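Local coordinates for acyl-CoA dehydrogenase domain protein Tcur3483 (Thermomonospora curvata, PDB 6WY9) that binds FAD and probably oxidises CH-CH groups of its substrates, as in other flavoproteins of the acyl-CoA dehydrogenase family, at residues E64-L69 / G73-G78. Sequence-based numbering, arbitrary orientation.
Sequences EVVKML and GWLGYG
A helix C-cap with a small apolar contact joins V66 and L69, near the end of helix 62-71, to G73, W74 and L75; a Schellman motif closes the helix here and turns the chain back against its last turns, within the N-terminal domain of the acyl-CoA dehydrogenase fold. G73 is the first residue to leave helical geometry; at its positive phi a side chain would press on the preceding carbonyl oxygen. The turn is fastened by W74 N, which donates to L69 O at 3.2 Å in a nearly straight bond (163° at the hydrogen). Next to this polar link L75 folds back onto the helix, its two methyls dividing the work. CD2 rests on L69 CB at 3.9 Å, whereas CD1 reaches a turn further back and meets V66 CG1 at 4.0 Å. With CG1 anti to the backbone N (chi1 170°), beside the carbonyl carbon, V66 presents this methyl to L75, the two side chains crossing at about a right angle. Cutting L75 back to an alanine removes both methyls and would probably leave V66 CG1 and L69 CB without their apolar partner across the turn. Past the cap, W74 to Y77 form a type I beta turn, closed by Y77 N bonding to W74 O. Around the contact, the W74 ring meets that of Y39, and the W74 side chain also touches L36, both on helix 26-41; L75 touches P108, and Y77 lies against L32 of helix 26-41 and L96 of helix 90-103.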
loop_
_atom_site.group_PDB
_atom_site.type_symbol
_atom_site.label_atom_id
_atom_site.label_comp_id
_atom_site.label_asym_id
_atom_site.label_seq_id
_atom_site.Cartn_x
_atom_site.Cartn_y
_atom_site.Cartn_z
ATOM N N GLU A 64 -17.564 8.428 38.310
ATOM C CA GLU A 64 -19.015 8.388 38.466
ATOM C C GLU A 64 -19.631 7.235 37.680
ATOM O O GLU A 64 -20.482 6.495 38.194
ATOM C CB GLU A 64 -19.591 9.718 37.998
ATOM C CG GLU A 64 -20.894 10.100 38.620
ATOM C CD GLU A 64 -21.401 11.410 38.064
ATOM O OE1 GLU A 64 -22.455 11.403 37.383
ATOM O OE2 GLU A 64 -20.723 12.438 38.291
ATOM N N VAL A 65 -19.236 7.090 36.414
ATOM C CA VAL A 65 -19.713 5.965 35.610
ATOM C C VAL A 65 -19.231 4.647 36.201
ATOM O O VAL A 65 -20.028 3.740 36.454
ATOM C CB VAL A 65 -19.261 6.118 34.143
ATOM C CG1 VAL A 65 -19.867 5.013 33.270
ATOM C CG2 VAL A 65 -19.629 7.487 33.607
ATOM N N VAL A 66 -17.912 4.523 36.420
ATOM C CA VAL A 66 -17.345 3.257 36.893
ATOM C C VAL A 66 -18.100 2.770 38.118
ATOM O O VAL A 66 -18.502 1.603 38.196
ATOM C CB VAL A 66 -15.839 3.402 37.188
ATOM C CG1 VAL A 66 -15.302 2.158 37.911
ATOM C CG2 VAL A 66 -15.039 3.659 35.894
ATOM N N LYS A 67 -18.304 3.663 39.094
ATOM C CA LYS A 67 -18.992 3.265 40.319
ATOM C C LYS A 67 -20.416 2.817 40.030
ATOM O O LYS A 67 -20.907 1.861 40.643
ATOM C CB LYS A 67 -18.989 4.406 41.336
ATOM C CG LYS A 67 -19.706 4.053 42.628
ATOM C CD LYS A 67 -19.376 2.619 43.021
ATOM C CE LYS A 67 -19.916 2.226 44.394
ATOM N NZ LYS A 67 -20.065 0.725 44.520
ATOM N N MET A 68 -21.098 3.481 39.091
ATOM C CA MET A 68 -22.433 3.021 38.723
ATOM C C MET A 68 -22.383 1.622 38.122
ATOM O O MET A 68 -23.081 0.711 38.583
ATOM C CB MET A 68 -23.092 4.011 37.760
ATOM C CG MET A 68 -23.879 5.093 38.476
ATOM S SD MET A 68 -24.923 6.075 37.394
ATOM C CE MET A 68 -23.694 7.081 36.553
ATOM N N LEU A 69 -21.558 1.434 37.085
ATOM C CA LEU A 69 -21.405 0.104 36.491
ATOM C C LEU A 69 -21.065 -0.944 37.539
ATOM O O LEU A 69 -21.584 -2.067 37.505
ATOM C CB LEU A 69 -20.308 0.125 35.431
ATOM C CG LEU A 69 -20.530 0.976 34.194
ATOM C CD1 LEU A 69 -19.186 1.135 33.491
ATOM C CD2 LEU A 69 -21.591 0.341 33.302
ATOM N N GLY A 73 -23.145 -4.504 38.865
ATOM C CA GLY A 73 -22.685 -5.852 38.586
ATOM C C GLY A 73 -22.066 -6.082 37.224
ATOM O O GLY A 73 -21.821 -7.236 36.864
ATOM N N TRP A 74 -21.802 -5.040 36.445
ATOM C CA TRP A 74 -21.320 -5.284 35.091
ATOM C C TRP A 74 -19.802 -5.405 35.000
ATOM O O TRP A 74 -19.298 -5.993 34.034
ATOM C CB TRP A 74 -21.799 -4.178 34.149
ATOM C CG TRP A 74 -23.270 -4.223 33.851
ATOM C CD1 TRP A 74 -24.205 -3.297 34.215
ATOM C CD2 TRP A 74 -23.975 -5.253 33.143
ATOM N NE1 TRP A 74 -25.446 -3.679 33.769
ATOM C CE2 TRP A 74 -25.335 -4.875 33.104
ATOM C CE3 TRP A 74 -23.593 -6.448 32.531
ATOM C CZ2 TRP A 74 -26.320 -5.658 32.467
ATOM C CZ3 TRP A 74 -24.580 -7.227 31.896
ATOM C CH2 TRP A 74 -25.921 -6.826 31.877
ATOM N N LEU A 75 -19.067 -4.887 35.986
ATOM C CA LEU A 75 -17.607 -4.959 35.931
ATOM C C LEU A 75 -17.096 -6.397 36.041
ATOM O O LEU A 75 -16.151 -6.782 35.340
ATOM C CB LEU A 75 -17.012 -4.068 37.023
ATOM C CG LEU A 75 -17.338 -2.585 36.817
ATOM C CD1 LEU A 75 -16.486 -1.684 37.735
ATOM C CD2 LEU A 75 -17.184 -2.188 35.327
ATOM N N GLY A 76 -17.698 -7.215 36.899
ATOM C CA GLY A 76 -17.194 -8.571 36.996
ATOM C C GLY A 76 -17.835 -9.542 36.033
ATOM O O GLY A 76 -17.721 -10.760 36.207
ATOM N N TYR A 77 -18.525 -9.028 35.016
ATOM C CA TYR A 77 -19.298 -9.875 34.118
ATOM C C TYR A 77 -18.470 -11.030 33.574
ATOM O O TYR A 77 -18.947 -12.168 33.504
ATOM C CB TYR A 77 -19.831 -9.024 32.970
ATOM C CG TYR A 77 -20.998 -9.637 32.228
ATOM C CD1 TYR A 77 -22.228 -9.838 32.855
ATOM C CD2 TYR A 77 -20.888 -9.967 30.882
ATOM C CE1 TYR A 77 -23.321 -10.373 32.148
ATOM C CE2 TYR A 77 -21.958 -10.495 30.176
ATOM C CZ TYR A 77 -23.165 -10.693 30.807
ATOM O OH TYR A 77 -24.196 -11.233 30.079
ATOM N N GLY A 78 -17.235 -10.753 33.169
ATOM C CA GLY A 78 -16.363 -11.775 32.624
ATOM C C GLY A 78 -15.371 -12.365 33.609
ATOM O O GLY A 78 -14.611 -13.272 33.259
#